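PDB 4B29: dimethylsulfoniopropionate lyase from Roseovarius nubinhibens, which probably cleaves the sulfur-cycle compound dimethylsulfoniopropionate to dimethyl sulfide and acrylate, using a cupin-type barrel that binds a zinc ion. Local coordinates for residues A[29-34]-A[116-121]; A[42-47]-A[178-183]; A[69-74]-A[197-202]; A[131-136]-A[207-212]; A[162-165]-A[171-174]. All coordinates share one frame; numbering follows the deposited sequence. Where two conformers were deposited one is given.

Contact 1: residues A[29-34]-A[116-121]; sequences THLLEA and GWFELA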
# COMPACT_ATOMS: atom_id res chain seq x y z
N THR A 29 13.16 2.34 -9.80
CA THR A 29 14.03 1.16 -9.74
C THR A 29 14.64 1.02 -8.33
O THR A 29 14.72 -0.08 -7.80
CB THR A 29 15.10 1.20 -10.86
OG1 THR A 29 14.38 1.21 -12.10
CG2 THR A 29 16.00 -0.04 -10.79
N HIS A 30 15.01 2.16 -7.73
CA HIS A 30 15.56 2.13 -6.39
C HIS A 30 14.44 1.67 -5.41
O HIS A 30 14.72 0.86 -4.50
CB HIS A 30 16.10 3.52 -6.02
CG HIS A 30 16.50 3.62 -4.58
ND1 HIS A 30 17.66 3.06 -4.09
CD2 HIS A 30 15.88 4.20 -3.52
CE1 HIS A 30 17.74 3.30 -2.78
NE2 HIS A 30 16.67 3.98 -2.41
N LEU A 31 13.23 2.15 -5.66
CA LEU A 31 12.07 1.77 -4.82
C LEU A 31 11.84 0.26 -4.97
O LEU A 31 11.59 -0.43 -3.97
CB LEU A 31 10.83 2.53 -5.20
CG LEU A 31 9.49 2.02 -4.62
CD1 LEU A 31 9.55 1.95 -3.06
CD2 LEU A 31 8.32 2.85 -5.03
N LEU A 32 11.90 -0.27 -6.20
CA LEU A 32 11.68 -1.71 -6.35
C LEU A 32 12.70 -2.53 -5.59
O LEU A 32 12.38 -3.56 -5.01
CB LEU A 32 11.64 -2.09 -7.85
CG LEU A 32 11.18 -3.53 -8.11
CD1 LEU A 32 9.69 -3.71 -7.79
CD2 LEU A 32 11.47 -3.89 -9.63
N GLU A 33 13.98 -2.08 -5.60
CA GLU A 33 15.02 -2.78 -4.87
C GLU A 33 14.70 -2.78 -3.36
O GLU A 33 14.89 -3.78 -2.70
CB GLU A 33 16.38 -2.11 -5.13
CG GLU A 33 16.88 -2.28 -6.57
CD GLU A 33 18.01 -1.30 -6.95
OE1 GLU A 33 18.43 -0.48 -6.11
OE2 GLU A 33 18.47 -1.33 -8.12
N ALA A 34 14.25 -1.64 -2.86
CA ALA A 34 13.93 -1.51 -1.44
C ALA A 34 12.74 -2.39 -1.10
O ALA A 34 12.76 -3.05 -0.04
CB ALA A 34 13.64 -0.06 -1.08
N GLY A 116 -3.94 8.21 -0.77
CA GLY A 116 -3.94 7.72 -2.16
C GLY A 116 -3.20 6.39 -2.19
O GLY A 116 -2.66 5.94 -1.18
N TRP A 117 -3.19 5.75 -3.34
CA TRP A 117 -2.46 4.49 -3.46
C TRP A 117 -1.88 4.37 -4.87
O TRP A 117 -2.32 5.08 -5.79
CB TRP A 117 -3.40 3.28 -3.19
CG TRP A 117 -4.48 3.07 -4.20
CD1 TRP A 117 -5.66 3.74 -4.30
CD2 TRP A 117 -4.48 2.09 -5.26
NE1 TRP A 117 -6.41 3.23 -5.36
CE2 TRP A 117 -5.70 2.22 -5.96
CE3 TRP A 117 -3.56 1.11 -5.66
CZ2 TRP A 117 -6.05 1.40 -7.05
CZ3 TRP A 117 -3.90 0.30 -6.76
CH2 TRP A 117 -5.13 0.46 -7.43
N PHE A 118 -0.96 3.43 -5.03
CA PHE A 118 -0.50 3.15 -6.38
C PHE A 118 -0.06 1.69 -6.46
O PHE A 118 0.14 1.02 -5.43
CB PHE A 118 0.64 4.10 -6.80
CG PHE A 118 1.95 3.93 -6.04
CD1 PHE A 118 2.96 3.05 -6.46
CD2 PHE A 118 2.19 4.71 -4.91
CE1 PHE A 118 4.21 2.96 -5.76
CE2 PHE A 118 3.42 4.64 -4.23
CZ PHE A 118 4.43 3.75 -4.61
N GLU A 119 0.11 1.20 -7.69
CA GLU A 119 0.52 -0.21 -7.87
C GLU A 119 1.98 -0.22 -8.28
O GLU A 119 2.34 0.27 -9.36
CB GLU A 119 -0.37 -0.85 -8.96
CG GLU A 119 -0.12 -2.37 -9.17
CD GLU A 119 -1.10 -2.95 -10.21
OE1 GLU A 119 -2.07 -2.28 -10.63
OE2 GLU A 119 -0.71 -3.98 -10.80
N LEU A 120 2.84 -0.71 -7.40
CA LEU A 120 4.25 -0.72 -7.71
C LEU A 120 4.57 -1.81 -8.71
O LEU A 120 5.34 -1.59 -9.67
CB LEU A 120 5.03 -0.98 -6.40
CG LEU A 120 6.53 -1.19 -6.54
CD1 LEU A 120 7.20 0.05 -7.32
CD2 LEU A 120 7.17 -1.43 -5.15
N ALA A 121 4.02 -3.00 -8.48
CA ALA A 121 4.34 -4.16 -9.35
C ALA A 121 3.06 -4.94 -9.53
O ALA A 121 2.26 -5.10 -8.59
CB ALA A 121 5.42 -5.06 -8.78

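Contact 2: residues A[42-47]-A[178-183]; sequences LPEFRA and GQTRFH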
# COMPACT_ATOMS: atom_id res chain seq x y z
N LEU A 42 11.00 -10.12 5.43
CA LEU A 42 9.74 -10.40 6.19
C LEU A 42 9.30 -11.86 5.93
O LEU A 42 8.75 -12.17 4.86
CB LEU A 42 8.61 -9.45 5.77
CG LEU A 42 8.77 -8.00 6.23
CD1 LEU A 42 7.71 -7.13 5.59
CD2 LEU A 42 8.60 -7.92 7.75
N PRO A 43 9.47 -12.76 6.92
CA PRO A 43 9.02 -14.16 6.69
C PRO A 43 7.55 -14.28 6.25
O PRO A 43 7.22 -15.22 5.49
CB PRO A 43 9.17 -14.81 8.08
CG PRO A 43 10.38 -14.02 8.68
CD PRO A 43 10.27 -12.61 8.17
N GLU A 44 6.67 -13.41 6.76
CA GLU A 44 5.27 -13.54 6.36
C GLU A 44 5.12 -13.22 4.87
O GLU A 44 4.26 -13.80 4.19
CB GLU A 44 4.34 -12.61 7.14
CG GLU A 44 4.31 -12.89 8.68
CD GLU A 44 3.75 -14.25 9.06
OE1 GLU A 44 3.09 -14.98 8.24
OE2 GLU A 44 3.99 -14.66 10.22
N PHE A 45 5.93 -12.26 4.37
CA PHE A 45 5.85 -11.93 2.93
C PHE A 45 6.39 -13.11 2.13
O PHE A 45 5.78 -13.47 1.12
CB PHE A 45 6.68 -10.65 2.62
CG PHE A 45 5.88 -9.40 2.69
CD1 PHE A 45 4.85 -9.24 3.64
CD2 PHE A 45 6.12 -8.34 1.78
CE1 PHE A 45 4.05 -8.06 3.65
CE2 PHE A 45 5.33 -7.19 1.79
CZ PHE A 45 4.31 -7.02 2.74
N ARG A 46 7.52 -13.70 2.53
CA ARG A 46 8.07 -14.86 1.81
C ARG A 46 7.09 -16.03 1.80
O ARG A 46 7.02 -16.78 0.81
CB ARG A 46 9.39 -15.29 2.44
CG ARG A 46 10.38 -14.10 2.51
CD ARG A 46 11.83 -14.59 2.55
NE ARG A 46 12.05 -15.60 3.60
CZ ARG A 46 12.35 -15.33 4.87
NH1 ARG A 46 12.44 -14.07 5.35
NH2 ARG A 46 12.54 -16.36 5.67
N ALA A 47 6.37 -16.20 2.91
CA ALA A 47 5.37 -17.27 2.98
C ALA A 47 4.18 -17.02 2.04
O ALA A 47 3.55 -18.01 1.56
CB ALA A 47 4.86 -17.43 4.44
N GLY A 178 6.72 -2.74 10.02
CA GLY A 178 7.18 -4.11 9.87
C GLY A 178 6.15 -5.17 10.26
O GLY A 178 6.33 -6.35 9.91
N GLN A 179 5.11 -4.77 11.01
CA GLN A 179 4.04 -5.71 11.35
C GLN A 179 3.21 -5.94 10.09
O GLN A 179 3.22 -5.12 9.18
CB GLN A 179 3.18 -5.20 12.50
CG GLN A 179 3.98 -5.24 13.83
CD GLN A 179 3.07 -4.86 14.97
OE1 GLN A 179 2.86 -3.67 15.25
NE2 GLN A 179 2.54 -5.85 15.63
N THR A 180 2.52 -7.09 10.06
CA THR A 180 1.73 -7.48 8.87
C THR A 180 0.35 -7.92 9.27
O THR A 180 0.07 -8.19 10.47
CB THR A 180 2.40 -8.65 8.09
OG1 THR A 180 2.45 -9.87 8.89
CG2 THR A 180 3.85 -8.24 7.64
N ARG A 181 -0.55 -8.00 8.30
CA ARG A 181 -1.83 -8.61 8.59
C ARG A 181 -2.40 -9.26 7.33
O ARG A 181 -2.44 -8.57 6.29
CB ARG A 181 -2.84 -7.61 9.09
CG ARG A 181 -3.96 -8.49 9.79
CD ARG A 181 -5.26 -7.81 10.03
NE ARG A 181 -5.94 -8.67 11.00
CZ ARG A 181 -6.74 -8.23 11.95
NH1 ARG A 181 -7.11 -6.97 12.00
NH2 ARG A 181 -7.16 -9.12 12.84
N PHE A 182 -2.85 -10.53 7.47
CA PHE A 182 -3.48 -11.25 6.34
C PHE A 182 -4.98 -10.95 6.29
O PHE A 182 -5.67 -11.02 7.34
CB PHE A 182 -3.28 -12.73 6.58
CG PHE A 182 -4.00 -13.61 5.61
CD1 PHE A 182 -3.61 -13.65 4.28
CD2 PHE A 182 -5.00 -14.45 6.04
CE1 PHE A 182 -4.23 -14.50 3.37
CE2 PHE A 182 -5.65 -15.35 5.11
CZ PHE A 182 -5.25 -15.35 3.79
N HIS A 183 -5.50 -10.62 5.10
CA HIS A 183 -6.94 -10.48 4.91
C HIS A 183 -7.44 -11.59 4.01
O HIS A 183 -7.08 -11.64 2.84
CB HIS A 183 -7.27 -9.14 4.24
CG HIS A 183 -7.01 -7.96 5.14
ND1 HIS A 183 -6.70 -6.71 4.63
CD2 HIS A 183 -6.92 -7.86 6.48
CE1 HIS A 183 -6.51 -5.87 5.65
NE2 HIS A 183 -6.65 -6.54 6.78

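Contact 3: residues A[69-74]-A[197-202]; sequences DHLTRD and PILTLV. With PO4 (phosphate ion), chain E; EDO (1,2-ethanediol), chain F.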
# COMPACT_ATOMS: atom_id res chain seq x y z
N ASP A 69 1.94 15.82 -1.31
CA ASP A 69 2.52 16.79 -0.38
C ASP A 69 2.37 16.35 1.08
O ASP A 69 3.25 16.59 1.89
CB ASP A 69 1.89 18.16 -0.64
CG ASP A 69 2.39 18.78 -1.96
OD1 ASP A 69 3.46 18.37 -2.52
OD2 ASP A 69 1.68 19.70 -2.44
N HIS A 70 1.27 15.64 1.37
CA HIS A 70 1.05 15.12 2.74
C HIS A 70 2.03 14.03 3.06
O HIS A 70 2.68 14.04 4.09
CB HIS A 70 -0.39 14.65 2.89
CG HIS A 70 -1.39 15.75 2.71
ND1 HIS A 70 -1.63 16.69 3.69
CD2 HIS A 70 -2.19 16.08 1.67
CE1 HIS A 70 -2.55 17.54 3.26
NE2 HIS A 70 -2.90 17.20 2.03
N LEU A 71 2.19 13.07 2.13
CA LEU A 71 3.16 12.04 2.32
C LEU A 71 4.57 12.60 2.50
O LEU A 71 5.33 12.12 3.32
CB LEU A 71 3.12 11.05 1.12
CG LEU A 71 4.36 10.17 0.88
CD1 LEU A 71 4.58 9.17 2.05
CD2 LEU A 71 4.20 9.33 -0.43
N THR A 72 4.93 13.59 1.68
CA THR A 72 6.28 14.10 1.68
C THR A 72 6.56 14.85 3.01
O THR A 72 7.62 14.67 3.60
CB THR A 72 6.53 15.04 0.47
OG1 THR A 72 6.33 14.28 -0.73
CG2 THR A 72 7.99 15.57 0.49
N ARG A 73 5.60 15.64 3.46
CA ARG A 73 5.79 16.37 4.74
C ARG A 73 5.68 15.48 5.98
O ARG A 73 6.30 15.76 7.02
CB ARG A 73 4.79 17.50 4.84
CG ARG A 73 5.26 18.69 4.02
CD ARG A 73 4.43 19.93 4.34
NE ARG A 73 3.13 19.90 3.66
CZ ARG A 73 2.00 19.43 4.19
NH1 ARG A 73 1.98 18.91 5.42
NH2 ARG A 73 0.88 19.47 3.46
N ASP A 74 4.88 14.42 5.87
CA ASP A 74 4.52 13.64 7.08
C ASP A 74 4.45 12.13 6.71
O ASP A 74 3.35 11.59 6.74
CB ASP A 74 3.16 14.14 7.58
CG ASP A 74 2.70 13.50 8.90
OD1 ASP A 74 3.56 13.01 9.65
OD2 ASP A 74 1.46 13.50 9.17
N PRO A 197 0.08 9.42 10.68
CA PRO A 197 -0.32 8.88 9.35
C PRO A 197 0.07 7.38 9.30
O PRO A 197 0.64 6.82 10.25
CB PRO A 197 0.58 9.66 8.41
CG PRO A 197 1.90 9.79 9.18
CD PRO A 197 1.44 9.98 10.66
N ILE A 198 -0.19 6.74 8.15
CA ILE A 198 0.38 5.41 7.93
C ILE A 198 0.70 5.26 6.44
O ILE A 198 -0.03 5.75 5.59
CB ILE A 198 -0.56 4.25 8.39
CG1 ILE A 198 0.22 2.92 8.40
CG2 ILE A 198 -1.91 4.19 7.58
CD1 ILE A 198 -0.57 1.78 9.03
N LEU A 199 1.82 4.60 6.19
CA LEU A 199 2.27 4.29 4.81
C LEU A 199 2.43 2.77 4.78
O LEU A 199 3.11 2.20 5.65
CB LEU A 199 3.60 4.99 4.57
CG LEU A 199 4.34 4.74 3.23
CD1 LEU A 199 3.50 5.25 2.07
CD2 LEU A 199 5.77 5.38 3.24
N THR A 200 1.79 2.12 3.79
CA THR A 200 1.74 0.64 3.78
C THR A 200 2.27 0.10 2.46
O THR A 200 2.26 0.83 1.44
CB THR A 200 0.29 0.13 3.90
OG1 THR A 200 -0.50 0.70 2.84
CG2 THR A 200 -0.33 0.61 5.30
N LEU A 201 2.70 -1.15 2.49
CA LEU A 201 3.10 -1.84 1.25
C LEU A 201 2.43 -3.22 1.36
O LEU A 201 2.56 -3.92 2.39
CB LEU A 201 4.64 -1.91 1.13
CG LEU A 201 5.03 -2.53 -0.23
CD1 LEU A 201 6.30 -1.86 -0.81
CD2 LEU A 201 5.26 -4.03 -0.02
N VAL A 202 1.69 -3.60 0.32
CA VAL A 202 0.70 -4.70 0.47
C VAL A 202 0.88 -5.68 -0.69
O VAL A 202 1.08 -5.26 -1.82
CB VAL A 202 -0.70 -4.09 0.39
CG1 VAL A 202 -1.81 -5.16 0.43
CG2 VAL A 202 -0.88 -3.06 1.55
P PO4 E . -0.78 15.09 6.86
O1 PO4 E . -0.13 16.20 6.01
O2 PO4 E . -0.36 13.70 6.40
O3 PO4 E . -0.20 15.17 8.25
O4 PO4 E . -2.30 15.14 6.82
C1 EDO F . -2.62 -0.76 0.12
O1 EDO F . -2.68 -0.19 1.43
C2 EDO F . -3.50 0.09 -0.76
O2 EDO F . -3.57 -0.64 -1.97

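Contact 4: residues A[131-136]-A[207-212]; sequences SLRVTV and AGLGDD. With EDO (1,2-ethanediol), chain F.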
# COMPACT_ATOMS: atom_id res chain seq x y z
N SER A 131 2.75 -12.51 -11.63
CA SER A 131 3.02 -13.48 -10.53
C SER A 131 2.65 -12.93 -9.17
O SER A 131 2.37 -13.72 -8.22
CB SER A 131 4.49 -13.89 -10.52
OG SER A 131 4.79 -14.57 -11.75
N LEU A 132 2.54 -11.61 -9.08
CA LEU A 132 2.26 -11.00 -7.79
C LEU A 132 1.66 -9.63 -8.06
O LEU A 132 1.75 -9.14 -9.19
CB LEU A 132 3.60 -10.80 -7.09
CG LEU A 132 3.55 -10.34 -5.62
CD1 LEU A 132 2.46 -11.15 -4.76
CD2 LEU A 132 4.97 -10.48 -5.08
N ARG A 133 1.02 -9.05 -7.05
CA ARG A 133 0.66 -7.65 -7.15
C ARG A 133 1.11 -6.98 -5.85
O ARG A 133 0.90 -7.55 -4.75
CB ARG A 133 -0.84 -7.54 -7.35
CG ARG A 133 -1.36 -6.17 -7.45
CD ARG A 133 -2.88 -6.26 -7.72
NE ARG A 133 -3.43 -4.98 -8.14
CZ ARG A 133 -4.34 -4.27 -7.49
NH1 ARG A 133 -4.81 -4.66 -6.31
NH2 ARG A 133 -4.77 -3.15 -8.01
N VAL A 134 1.75 -5.83 -5.99
CA VAL A 134 2.30 -5.09 -4.84
C VAL A 134 1.73 -3.68 -4.94
O VAL A 134 1.97 -2.97 -5.92
CB VAL A 134 3.82 -5.00 -4.90
CG1 VAL A 134 4.32 -4.19 -3.66
CG2 VAL A 134 4.47 -6.35 -4.89
N THR A 135 0.98 -3.25 -3.93
CA THR A 135 0.44 -1.89 -3.91
C THR A 135 0.95 -1.14 -2.68
O THR A 135 1.44 -1.75 -1.73
CB THR A 135 -1.09 -1.79 -3.94
OG1 THR A 135 -1.64 -2.46 -2.78
CG2 THR A 135 -1.63 -2.44 -5.21
N VAL A 136 0.83 0.18 -2.74
CA VAL A 136 1.28 1.04 -1.62
C VAL A 136 0.15 2.00 -1.31
O VAL A 136 -0.48 2.55 -2.24
CB VAL A 136 2.56 1.86 -2.07
CG1 VAL A 136 2.84 3.03 -1.04
CG2 VAL A 136 3.77 0.93 -2.16
N ALA A 207 -7.57 -16.06 -6.27
CA ALA A 207 -8.72 -15.76 -7.15
C ALA A 207 -9.05 -14.29 -7.11
O ALA A 207 -9.05 -13.63 -6.06
CB ALA A 207 -9.96 -16.59 -6.70
N GLY A 208 -9.34 -13.72 -8.28
CA GLY A 208 -9.73 -12.31 -8.29
C GLY A 208 -8.54 -11.34 -8.27
O GLY A 208 -8.77 -10.13 -8.18
N LEU A 209 -7.31 -11.85 -8.34
CA LEU A 209 -6.12 -10.96 -8.40
C LEU A 209 -6.33 -9.88 -9.47
O LEU A 209 -6.77 -10.21 -10.60
CB LEU A 209 -4.87 -11.74 -8.73
CG LEU A 209 -3.56 -10.96 -8.78
CD1 LEU A 209 -3.30 -10.52 -7.36
CD2 LEU A 209 -2.45 -11.90 -9.15
N GLY A 210 -6.05 -8.63 -9.12
CA GLY A 210 -6.29 -7.51 -10.04
C GLY A 210 -7.59 -6.80 -9.78
O GLY A 210 -7.79 -5.67 -10.25
N ASP A 211 -8.50 -7.41 -8.98
CA ASP A 211 -9.68 -6.67 -8.51
C ASP A 211 -9.30 -5.55 -7.55
O ASP A 211 -8.35 -5.68 -6.78
CB ASP A 211 -10.69 -7.58 -7.73
CG ASP A 211 -11.39 -8.63 -8.63
OD1 ASP A 211 -11.22 -8.62 -9.89
OD2 ASP A 211 -12.10 -9.50 -8.06
N ASP A 212 -10.09 -4.49 -7.57
CA ASP A 212 -9.88 -3.42 -6.58
C ASP A 212 -10.90 -3.57 -5.47
O ASP A 212 -11.92 -4.20 -5.64
CB ASP A 212 -9.98 -2.06 -7.24
CG ASP A 212 -8.74 -1.74 -8.09
OD1 ASP A 212 -7.62 -2.24 -7.78
OD2 ASP A 212 -8.90 -1.01 -9.07
C1 EDO F . -2.62 -0.76 0.12
O1 EDO F . -2.68 -0.19 1.43
C2 EDO F . -3.50 0.09 -0.76
O2 EDO F . -3.57 -0.64 -1.97
O HOH W 1 -6.19 -1.88 -5.01

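Contact 5: residues A[162-165]-A[171-174]; sequences RALF and PDLM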
# COMPACT_ATOMS: atom_id res chain seq x y z
N ARG A 162 1.48 4.39 11.84
CA ARG A 162 0.76 3.34 12.60
C ARG A 162 -0.73 3.55 12.43
O ARG A 162 -1.20 4.67 12.11
CB ARG A 162 1.16 3.36 14.09
CG ARG A 162 0.64 4.54 14.80
CD ARG A 162 1.25 4.60 16.27
NE ARG A 162 0.84 3.67 17.31
CZ ARG A 162 -0.21 3.85 18.14
NH1 ARG A 162 -1.03 4.88 18.01
NH2 ARG A 162 -0.46 2.99 19.13
N ALA A 163 -1.49 2.46 12.55
CA ALA A 163 -2.93 2.59 12.46
C ALA A 163 -3.62 1.40 13.10
O ALA A 163 -2.99 0.37 13.32
CB ALA A 163 -3.39 2.70 10.93
N LEU A 164 -4.93 1.57 13.33
CA LEU A 164 -5.75 0.51 13.92
C LEU A 164 -6.46 -0.23 12.80
O LEU A 164 -7.23 0.40 12.05
CB LEU A 164 -6.76 1.15 14.89
CG LEU A 164 -7.61 0.13 15.64
CD1 LEU A 164 -6.75 -0.75 16.54
CD2 LEU A 164 -8.71 0.96 16.43
N PHE A 165 -6.21 -1.54 12.73
CA PHE A 165 -6.75 -2.42 11.67
C PHE A 165 -7.90 -3.27 12.16
O PHE A 165 -7.77 -3.95 13.18
CB PHE A 165 -5.64 -3.32 11.15
CG PHE A 165 -4.70 -2.61 10.21
CD1 PHE A 165 -3.71 -1.70 10.69
CD2 PHE A 165 -4.88 -2.79 8.83
CE1 PHE A 165 -2.85 -1.03 9.81
CE2 PHE A 165 -4.00 -2.12 7.91
CZ PHE A 165 -3.00 -1.26 8.40
N PRO A 171 -9.71 -10.01 15.67
CA PRO A 171 -9.45 -8.90 16.60
C PRO A 171 -9.05 -7.62 15.90
O PRO A 171 -8.56 -7.64 14.74
CB PRO A 171 -8.24 -9.41 17.43
CG PRO A 171 -8.23 -10.89 17.27
CD PRO A 171 -8.79 -11.15 15.87
N ASP A 172 -9.22 -6.49 16.55
CA ASP A 172 -8.58 -5.26 16.09
C ASP A 172 -7.10 -5.33 16.46
O ASP A 172 -6.74 -5.83 17.53
CB ASP A 172 -9.19 -4.03 16.79
CG ASP A 172 -10.52 -3.60 16.19
OD1 ASP A 172 -11.00 -4.16 15.17
OD2 ASP A 172 -11.11 -2.63 16.72
N LEU A 173 -6.25 -4.80 15.58
CA LEU A 173 -4.78 -4.78 15.84
C LEU A 173 -4.24 -3.41 15.54
O LEU A 173 -4.49 -2.82 14.47
CB LEU A 173 -4.04 -5.79 14.92
CG LEU A 173 -4.49 -7.25 15.05
CD1 LEU A 173 -3.79 -8.10 13.92
CD2 LEU A 173 -4.15 -7.84 16.47
N MET A 174 -3.43 -2.86 16.46
CA MET A 174 -2.77 -1.60 16.18
C MET A 174 -1.39 -1.93 15.64
O MET A 174 -0.59 -2.58 16.34
CB MET A 174 -2.63 -0.83 17.52
CG MET A 174 -2.01 0.54 17.32
SD MET A 174 -3.03 1.74 16.47
CE MET A 174 -4.19 2.22 17.78

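Contact 1: residues A[29-34]-A[116-121]
Leu31 and Leu32, on the N-terminal helix 24-41, lie against Phe118 and Leu120 of strand 115-122, so the contact joins a covering helix to one of the two sheets of the cupin fold. Leu31 is the central side chain. Its CG stands anti to the backbone N (chi1 167°), which turns the fork of the side chain towards the strand, and CD2 then reaches two partners at once. Leu31 CD2 is 3.8 Å from CD1 of Leu120 and 4.0 Å from CZ of Phe118. The methyl meets the phenyl ring at its edge, close to the ring plane, as the two side chains come at each other from opposite directions. Leu120 receives Leu31 between its two branches: CG of Leu31 is 4.1 Å from CD1 of Leu120 and 4.2 Å from its CD2. Leu32 leaves the helix at a different angle and only its end closes in, with CD1 at 4.2 Å from CG of Leu120. Phe118 is also fixed from outside this pair of segments by Trp98, whose ring it meets edge-to-face, while Leu31 continues onto Leu85 and Leu89 of helix 83-92. Leu120 and Ala121 form a classic beta bulge facing Val134, where the chain turns a corner. Branched aliphatic residues suit this place because they fill the space between helix and strand with hydrocarbon and need no polar partners. No hydrogen bond crosses between the two segments, which implies that burial of hydrocarbon and complementary shape, not direction-dependent bonding, seat the helix on the sheet.

Contact 2: residues A[42-47]-A[178-183]
Leu42 sets its CG beside the backbone N (chi1 -71°), turning its fork towards 178-183, while Thr180 holds OG1 between its own backbone N and carbonyl carbon (chi1 65°), so that hydroxyl and methyl diverge towards different residues of the short helix 43-48. Of the two leucine methyls, CD2 alone reaches Gly178: Leu42 CD2 comes to 3.5 Å from the carbonyl O of Gly178. The other, Leu42 CD1, continues the chain and sits 4.0 Å above the plane of the Phe45 ring, over its centre, so the N-cap leucine and the phenyl form one apolar surface. The hydroxyl branch of Thr180 goes to Glu44: OG1 lies 3.6 Å from CG and 3.8 Å from CB of that residue, a contact with the hydrocarbon part of the chain. Glu44 then bends at chi2 (-64°), taking its carboxylate away from the strand. The methyl branch goes to Phe45, with Thr180 CG2 4.0 Å from ring atom CE1 and approaching obliquely. Phe45 also meets Trp38 edge-to-face and reaches Leu201 and Leu203, extending that surface over the sheet. Gly178 suits the turn before strand 180-183 because its backbone has a positive phi, at which a CB would press on the preceding carbonyl. Further along the strand, His183 hydrogen-bonds the zinc ligand Glu154. Neither a salt bridge nor a hydrogen bond joins 42-47 to 178-183. Threonine's two branches fit between the Glu44 stem and the Phe45 ring, which implies docking by shape at the sheet edge, with the charge of Glu44 kept on the exposed side.

Contact 3: residues A[69-74]-A[197-202]
Leu71 and Asp74, at the end of helix 67-73, meet Leu199 and Pro197 in the 197-202 segment, on strand 198-205 of the cupin barrel, and the contact divides into a compact apolar part and a polar, partly exposed one. On the compact side, Leu71 CD1 lies 4.1 Å from both methyls, CD1 and CD2, of Leu199. The branched ends of the two leucines come together from helix and sheet, and Leu89 of helix 83-92 adds to the cover over Leu199. The proline packs just as closely against the helix end: Pro197 CG is 3.4 Å from the carbonyl O of Asp74 and 3.7 Å from its OD1. Tyr138 OH hydrogen-bonds that carbonyl, while the proline ring, with no N-H to give, makes only van der Waals contact with it.

On the polar, partly exposed side a phosphate, probably from the crystallisation liquor, takes the place of hydrocarbon. His70 ND1 donates to its O1 at 2.8 Å, in the plane of the imidazole (159° at the hydrogen), and Arg73 NH1 reaches the same oxygen only weakly. Tyr138 and Arg114 also bond the anion. Asp74 OD2 stands 2.5 Å from phosphate O3, a separation suggesting that one of the two acids holds a proton. On the other face of the strand, Thr200 OG1 shares a 2.7 Å hydrogen bond with O1 of a 1,2-ethanediol molecule.

Contact 4: residues A[131-136]-A[207-212]
Arg133, on strand 133-139 of the cupin barrel, reaches across to Leu209, Gly210 and Asp212 in the loop between strands 198-205 and 214-215, a loop that carries a type II beta turn from Gly208 to Asp211. Between the two segments the ionic interaction is one salt bridge, Arg133 NH2 to Asp212 OD1 at 3.0 Å; Glu119 is a long, weak second partner of NH2. The bond is bent, with 135° at the hydrogen, and the carboxylate oxygen lies 30° out of the guanidinium plane, although NH2 approaches it nearly along the C-O axis. Water 1 bridges the same groups: it gives a hydrogen bond to Asp212 OD1 and accepts a weak one from Arg133 NH1.

Packing covers both faces of the guanidinium. Arg133 runs out fully extended, its CG opposite the main-chain nitrogen (chi1 179°), and spans the gap to the loop. Thr135 CG2 is 3.9 Å above the guanidinium centre, and Gly210 CA is 4.2 Å above the opposite face, towards the rim. Trp204 makes a cation-pi contact with the same arginine. Glycine fits the third position of the turn, where phi is positive and a side chain would strike the preceding carbonyl. The long aliphatic stem suits the apolar partner: Arg133 CB touches Leu209 CD1 at 3.9 Å. The arginine side chain lies about 8 Å from the zinc ion, and Thr135 OG1 shares a 2.8 Å hydrogen bond with O2 of an ethanediol.

Contact 5: residues A[162-165]-A[171-174]
Phe165 and Leu173 are a hydrogen-bonded pair in an antiparallel beta hairpin, strands 163-167 and 173-175, at the edge of the five-stranded sheet. The backbone bonds are nearly straight: Phe165 N to Leu173 O is 2.8 Å (171°) and Leu173 N to Phe165 O is 3.0 Å. Weaker CA-H...O contacts flank them, Asp172 CA to Phe165 O at 3.3 Å and Met174 CA to Ala163 O at 3.5 Å.

Among the side chains, Met174 is the main bridge. Its flexible thioether lies against one face of the Arg162 guanidinium, with Met174 CG 3.4 Å from Arg162 NH2. Bends at chi2 (70°) and chi3 (77°) fold the rest back over the neighbouring strand, placing SD 3.8 Å from the guanidinium plane, offset toward the rim, and bringing the methyl CE of Met174 to 4.0 Å from CB of Leu164, these two residues being a non-hydrogen-bonded pair. Arg162 NE forms a salt bridge with Glu176. Phe165 and Leu173 project from the other face, where both touch Arg181; buried Phe165 also meets Tyr156 edge-to-face, an inward place suited to its aromatic ring. Diagonally across the hairpin, Leu164 CD1 lies 4.1 Å from CB of Asp172.

Contacts 1 and 3 are buried, contacts 2 and 4 lie at the surface, and contact 5 is partly buried. Contacts 1, 2 and 3 each lay a helix on the same mixed sheet: leucines and phenylalanine in 1, a mixed apolar and polar surface in 2 and 3. Contact 4 instead fastens a loop by a salt bridge together with packing along the arginine. Its strand 133-139 lies between the strands of contacts 1 and 3, to which backbone hydrogen bonds tie it. Contact 5 belongs to the other sheet and relies on hairpin hydrogen bonds; Arg181 of the 178-183 segment reaches Pro171 there, linking it to contact 2. Contacts 1 and 5 stand on opposite sides of the chain's centre.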